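Local coordinates for protein SAV1430 (Staphylococcus aureus subsp. aureus Mu50, PDB 2FFM) that is of unknown function but probably resembles Nfu/NifU scaffold proteins, which help assemble iron-sulfur clusters, at residues E49-S53 against V63-N67; T30-V34 against I45-E49. All blocks are in the same frame, centred on the assembly; numbering follows the deposited sequence.

Contact 1: E49-S53 against V63-N67; sequences EGVKS and VDKEN
The carbonyl oxygen of D64 serves two successive amides: K52 N lies 2.5 Å from D64 O, with an N-H...O angle of 161°, while S53 N reaches D64 O by a weak bond of 3.3 Å. Two residues thus face one, the classic beta bulge, and the register shifts by one residue. Past it, D64 N returns a nearly straight bond to S53 O (3.0 Å, 173°). At the other end, E66 N donates to G50 O. Glycine suits this turn because the positive phi of G50 leaves no room for a CB beside the carbonyl oxygen of E49.

Side chains add a salt bridge. K52 starts with CG anti to the backbone N (chi1 174°), then bends along its length to meet the E66 chain at about a right angle and bring K52 NZ to E66 OE2. Apolar contact is slight, V51 CG1 lying 4.1 Å from V63 CG1, but both valines also meet helix 71-80, through V74 and W71 respectively. K65 NZ turns to A69 O, N13 OD1 and E66 O. Backbone bonds therefore hold the strands together, while the ion pair closes the open end of the hairpin 51-57/60-65, where K52 is exposed.

Contact 2: T30-V34 against I45-E49; sequences TYTKV and ILKVE
V34 and L46 make the main apolar contact; their side chains run past one another in opposing senses, so that CG1 of V34 lies alongside the leucine chain, 3.4 Å from L46 CB and 3.8 Å from L46 CD2. The same V34 methyl also meets the aliphatic part of K47, with CG1 4.1 Å from K47 CG; the lysine chain extends beyond that point. A third, lighter touch comes from Y31, whose CB is 4.2 Å from L46 CD2 while its ring then turns off from the leucine.

A second kind of contact is between methyl and backbone. L46 has CG beside its own backbone N (chi1 -84°), and the branch then carries CD2 over the peptides of the facing loop, 3.3 Å from K33 C and 4.0 Å from T32 C. Leucine suits the place because one branched, flexible chain can meet both the valine and the bare main chain. The CB atoms of T32 and K33 point away from 45-49, leaving their backbone to face the leucine.

No hydrogen bond joins the segments, and two polar atoms of 30-34 have partners outside the contact. Y31 OH bonds to R23 NH2, and K33 O receives a weak bond from Q38 NE2. Within 45-49, V48 N bonds to I45 O (2.9 Å).

The contact thus lays the last part of helix 40-46 against the loop following edge strand 29-31. L46 rests also on I54 of the neighbouring strand 51-57, Y31 packs on I42, and V34 touches N43, earlier in the helix.

Contact 1 pairs two inner strands of the antiparallel sheet, 51-57 and 60-65, and is partly buried, with V63 and K65 inside and K52 exposed, whereas contact 2 lies at the surface beyond edge strand 29-31, where a loop meets the end of helix 40-46. Their chemistry follows: main-chain hydrogen bonds and an ion pair in the first, apolar side chains against each other and against bare backbone in the second. E49 lies in both ranges, in the link from helix to strand, though it touches neither facing segment. The two also meet: V51 CG2 packs on I45 O at the helix end, and S53 CB lies against Y31 O and T32 CG2. Strand 51-57 runs between 60-65 and 29-31.

Contact 1: E49-S53 against V63-N67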
loop_
_atom_site.group_PDB
_atom_site.type_symbol
_atom_site.label_atom_id
_atom_site.label_comp_id
_atom_site.label_asym_id
_atom_site.label_seq_id
_atom_site.Cartn_x
_atom_site.Cartn_y
_atom_site.Cartn_z
ATOM N N GLU A 49 1.499 -2.778 11.256
ATOM C CA GLU A 49 0.908 -3.998 11.805
ATOM C C GLU A 49 -0.390 -4.323 11.080
ATOM O O GLU A 49 -1.368 -3.576 11.169
ATOM C CB GLU A 49 0.633 -3.795 13.301
ATOM C CG GLU A 49 -0.218 -4.877 14.005
ATOM C CD GLU A 49 0.609 -5.965 14.682
ATOM O OE1 GLU A 49 0.010 -6.804 15.424
ATOM O OE2 GLU A 49 1.853 -5.975 14.471
ATOM N N GLY A 50 -0.397 -5.439 10.362
ATOM C CA GLY A 50 -1.593 -5.828 9.641
ATOM C C GLY A 50 -1.417 -5.843 8.136
ATOM O O GLY A 50 -2.189 -6.483 7.421
ATOM N N VAL A 51 -0.417 -5.124 7.645
ATOM C CA VAL A 51 -0.162 -5.104 6.219
ATOM C C VAL A 51 0.517 -6.408 5.844
ATOM O O VAL A 51 1.516 -6.797 6.450
ATOM C CB VAL A 51 0.745 -3.918 5.833
ATOM C CG1 VAL A 51 1.145 -4.014 4.364
ATOM C CG2 VAL A 51 0.006 -2.603 6.093
ATOM N N LYS A 52 -0.031 -7.092 4.849
ATOM C CA LYS A 52 0.534 -8.359 4.400
ATOM C C LYS A 52 1.491 -8.157 3.218
ATOM O O LYS A 52 2.640 -8.578 3.271
ATOM C CB LYS A 52 -0.593 -9.332 4.012
ATOM C CG LYS A 52 -0.105 -10.653 3.396
ATOM C CD LYS A 52 0.416 -11.633 4.449
ATOM C CE LYS A 52 -0.674 -12.617 4.878
ATOM N NZ LYS A 52 -1.919 -11.906 5.307
ATOM N N SER A 53 1.011 -7.522 2.152
ATOM C CA SER A 53 1.847 -7.274 0.980
ATOM C C SER A 53 1.389 -6.005 0.289
ATOM O O SER A 53 0.369 -5.422 0.657
ATOM C CB SER A 53 1.759 -8.430 -0.021
ATOM O OG SER A 53 0.595 -8.302 -0.823
ATOM N N VAL A 63 -2.862 -2.524 -1.374
ATOM C CA VAL A 63 -2.404 -3.021 -0.098
ATOM C C VAL A 63 -3.267 -4.194 0.366
ATOM O O VAL A 63 -4.490 -4.136 0.281
ATOM C CB VAL A 63 -2.468 -1.873 0.924
ATOM C CG1 VAL A 63 -1.982 -2.333 2.282
ATOM C CG2 VAL A 63 -1.643 -0.705 0.413
ATOM N N ASP A 64 -2.619 -5.258 0.830
ATOM C CA ASP A 64 -3.313 -6.435 1.339
ATOM C C ASP A 64 -3.066 -6.501 2.841
ATOM O O ASP A 64 -1.922 -6.419 3.296
ATOM C CB ASP A 64 -2.788 -7.733 0.703
ATOM C CG ASP A 64 -3.146 -7.863 -0.764
ATOM O OD1 ASP A 64 -4.325 -7.700 -1.124
ATOM O OD2 ASP A 64 -2.239 -8.148 -1.569
ATOM N N LYS A 65 -4.143 -6.652 3.602
ATOM C CA LYS A 65 -4.057 -6.733 5.050
ATOM C C LYS A 65 -4.064 -8.190 5.479
ATOM O O LYS A 65 -4.284 -9.080 4.664
ATOM C CB LYS A 65 -5.250 -6.022 5.688
ATOM C CG LYS A 65 -6.573 -6.763 5.522
ATOM C CD LYS A 65 -7.696 -6.074 6.294
ATOM C CE LYS A 65 -8.977 -6.901 6.304
ATOM N NZ LYS A 65 -8.783 -8.206 6.987
ATOM N N GLU A 66 -3.811 -8.420 6.763
ATOM C CA GLU A 66 -3.828 -9.764 7.317
ATOM C C GLU A 66 -5.299 -10.140 7.477
ATOM O O GLU A 66 -6.134 -9.279 7.762
ATOM C CB GLU A 66 -3.131 -9.785 8.681
ATOM C CG GLU A 66 -1.639 -9.494 8.631
ATOM C CD GLU A 66 -0.849 -10.629 8.007
ATOM O OE1 GLU A 66 0.381 -10.477 7.814
ATOM O OE2 GLU A 66 -1.462 -11.682 7.714
ATOM N N ASN A 67 -5.616 -11.416 7.289
ATOM C CA ASN A 67 -6.996 -11.891 7.410
ATOM C C ASN A 67 -7.607 -11.569 8.769
ATOM O O ASN A 67 -8.811 -11.327 8.880
ATOM C CB ASN A 67 -7.062 -13.403 7.182
ATOM C CG ASN A 67 -8.478 -13.951 7.315
ATOM O OD1 ASN A 67 -9.367 -13.608 6.527
ATOM N ND2 ASN A 67 -8.696 -14.800 8.321
#

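Contact 2: T30-V34 against I45-E49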
loop_
_atom_site.group_PDB
_atom_site.type_symbol
_atom_site.label_atom_id
_atom_site.label_comp_id
_atom_site.label_asym_id
_atom_site.label_seq_id
_atom_site.Cartn_x
_atom_site.Cartn_y
_atom_site.Cartn_z
ATOM N N THR A 30 5.648 -6.351 -6.465
ATOM C CA THR A 30 4.911 -6.837 -5.307
ATOM C C THR A 30 5.914 -6.975 -4.171
ATOM O O THR A 30 6.825 -7.804 -4.227
ATOM C CB THR A 30 4.257 -8.207 -5.572
ATOM O OG1 THR A 30 3.441 -8.118 -6.741
ATOM C CG2 THR A 30 3.389 -8.626 -4.390
ATOM N N TYR A 31 5.746 -6.147 -3.147
ATOM C CA TYR A 31 6.641 -6.157 -2.005
ATOM C C TYR A 31 5.990 -6.835 -0.824
ATOM O O TYR A 31 4.913 -6.439 -0.387
ATOM C CB TYR A 31 7.013 -4.734 -1.626
ATOM C CG TYR A 31 7.388 -3.873 -2.803
ATOM C CD1 TYR A 31 6.501 -2.919 -3.295
ATOM C CD2 TYR A 31 8.655 -3.973 -3.386
ATOM C CE1 TYR A 31 6.864 -2.065 -4.332
ATOM C CE2 TYR A 31 9.036 -3.128 -4.428
ATOM C CZ TYR A 31 8.134 -2.171 -4.892
ATOM O OH TYR A 31 8.522 -1.302 -5.883
ATOM N N THR A 32 6.658 -7.857 -0.301
ATOM C CA THR A 32 6.138 -8.602 0.836
ATOM C C THR A 32 6.944 -8.363 2.109
ATOM O O THR A 32 6.470 -8.643 3.208
ATOM C CB THR A 32 6.104 -10.124 0.531
ATOM O OG1 THR A 32 7.424 -10.565 0.203
ATOM C CG2 THR A 32 5.172 -10.417 -0.632
ATOM N N LYS A 33 8.156 -7.840 1.954
ATOM C CA LYS A 33 9.038 -7.572 3.092
ATOM C C LYS A 33 9.878 -6.315 2.862
ATOM O O LYS A 33 10.151 -5.945 1.723
ATOM C CB LYS A 33 9.966 -8.767 3.330
ATOM C CG LYS A 33 10.758 -9.218 2.093
ATOM C CD LYS A 33 11.674 -10.418 2.404
ATOM C CE LYS A 33 12.320 -11.015 1.142
ATOM N NZ LYS A 33 11.332 -11.609 0.178
ATOM N N VAL A 34 10.305 -5.669 3.942
ATOM C CA VAL A 34 11.098 -4.455 3.814
ATOM C C VAL A 34 12.590 -4.707 3.602
ATOM O O VAL A 34 13.153 -5.672 4.128
ATOM C CB VAL A 34 10.946 -3.549 5.056
ATOM C CG1 VAL A 34 9.474 -3.395 5.411
ATOM C CG2 VAL A 34 11.721 -4.117 6.220
ATOM N N ILE A 45 5.121 1.381 4.901
ATOM C CA ILE A 45 3.799 0.783 4.862
ATOM C C ILE A 45 3.865 -0.670 5.338
ATOM O O ILE A 45 3.046 -1.095 6.147
ATOM C CB ILE A 45 3.198 0.867 3.435
ATOM C CG1 ILE A 45 3.008 2.339 3.062
ATOM C CG2 ILE A 45 1.871 0.116 3.369
ATOM C CD1 ILE A 45 2.398 2.579 1.697
ATOM N N LEU A 46 4.838 -1.429 4.848
ATOM C CA LEU A 46 4.989 -2.822 5.263
ATOM C C LEU A 46 5.165 -2.996 6.779
ATOM O O LEU A 46 4.692 -3.969 7.351
ATOM C CB LEU A 46 6.180 -3.458 4.544
ATOM C CG LEU A 46 5.941 -4.006 3.143
ATOM C CD1 LEU A 46 5.236 -2.972 2.295
ATOM C CD2 LEU A 46 7.278 -4.388 2.526
ATOM N N LYS A 47 5.855 -2.053 7.415
ATOM C CA LYS A 47 6.087 -2.105 8.850
ATOM C C LYS A 47 4.796 -1.886 9.642
ATOM O O LYS A 47 4.774 -2.043 10.869
ATOM C CB LYS A 47 7.121 -1.052 9.270
ATOM C CG LYS A 47 8.559 -1.346 8.862
ATOM C CD LYS A 47 9.491 -0.206 9.271
ATOM C CE LYS A 47 10.887 -0.395 8.668
ATOM N NZ LYS A 47 11.709 0.858 8.703
ATOM N N VAL A 48 3.727 -1.507 8.948
ATOM C CA VAL A 48 2.434 -1.293 9.591
ATOM C C VAL A 48 1.830 -2.636 9.977
ATOM O O VAL A 48 1.694 -3.527 9.143
ATOM C CB VAL A 48 1.467 -0.547 8.652
ATOM C CG1 VAL A 48 0.081 -0.487 9.270
ATOM C CG2 VAL A 48 1.987 0.858 8.400
ATOM N N GLU A 49 1.499 -2.778 11.256
ATOM C CA GLU A 49 0.908 -3.998 11.805
ATOM C C GLU A 49 -0.390 -4.323 11.080
ATOM O O GLU A 49 -1.368 -3.576 11.169
ATOM C CB GLU A 49 0.633 -3.795 13.301
ATOM C CG GLU A 49 -0.218 -4.877 14.005
ATOM C CD GLU A 49 0.609 -5.965 14.682
ATOM O OE1 GLU A 49 0.010 -6.804 15.424
ATOM O OE2 GLU A 49 1.853 -5.975 14.471
#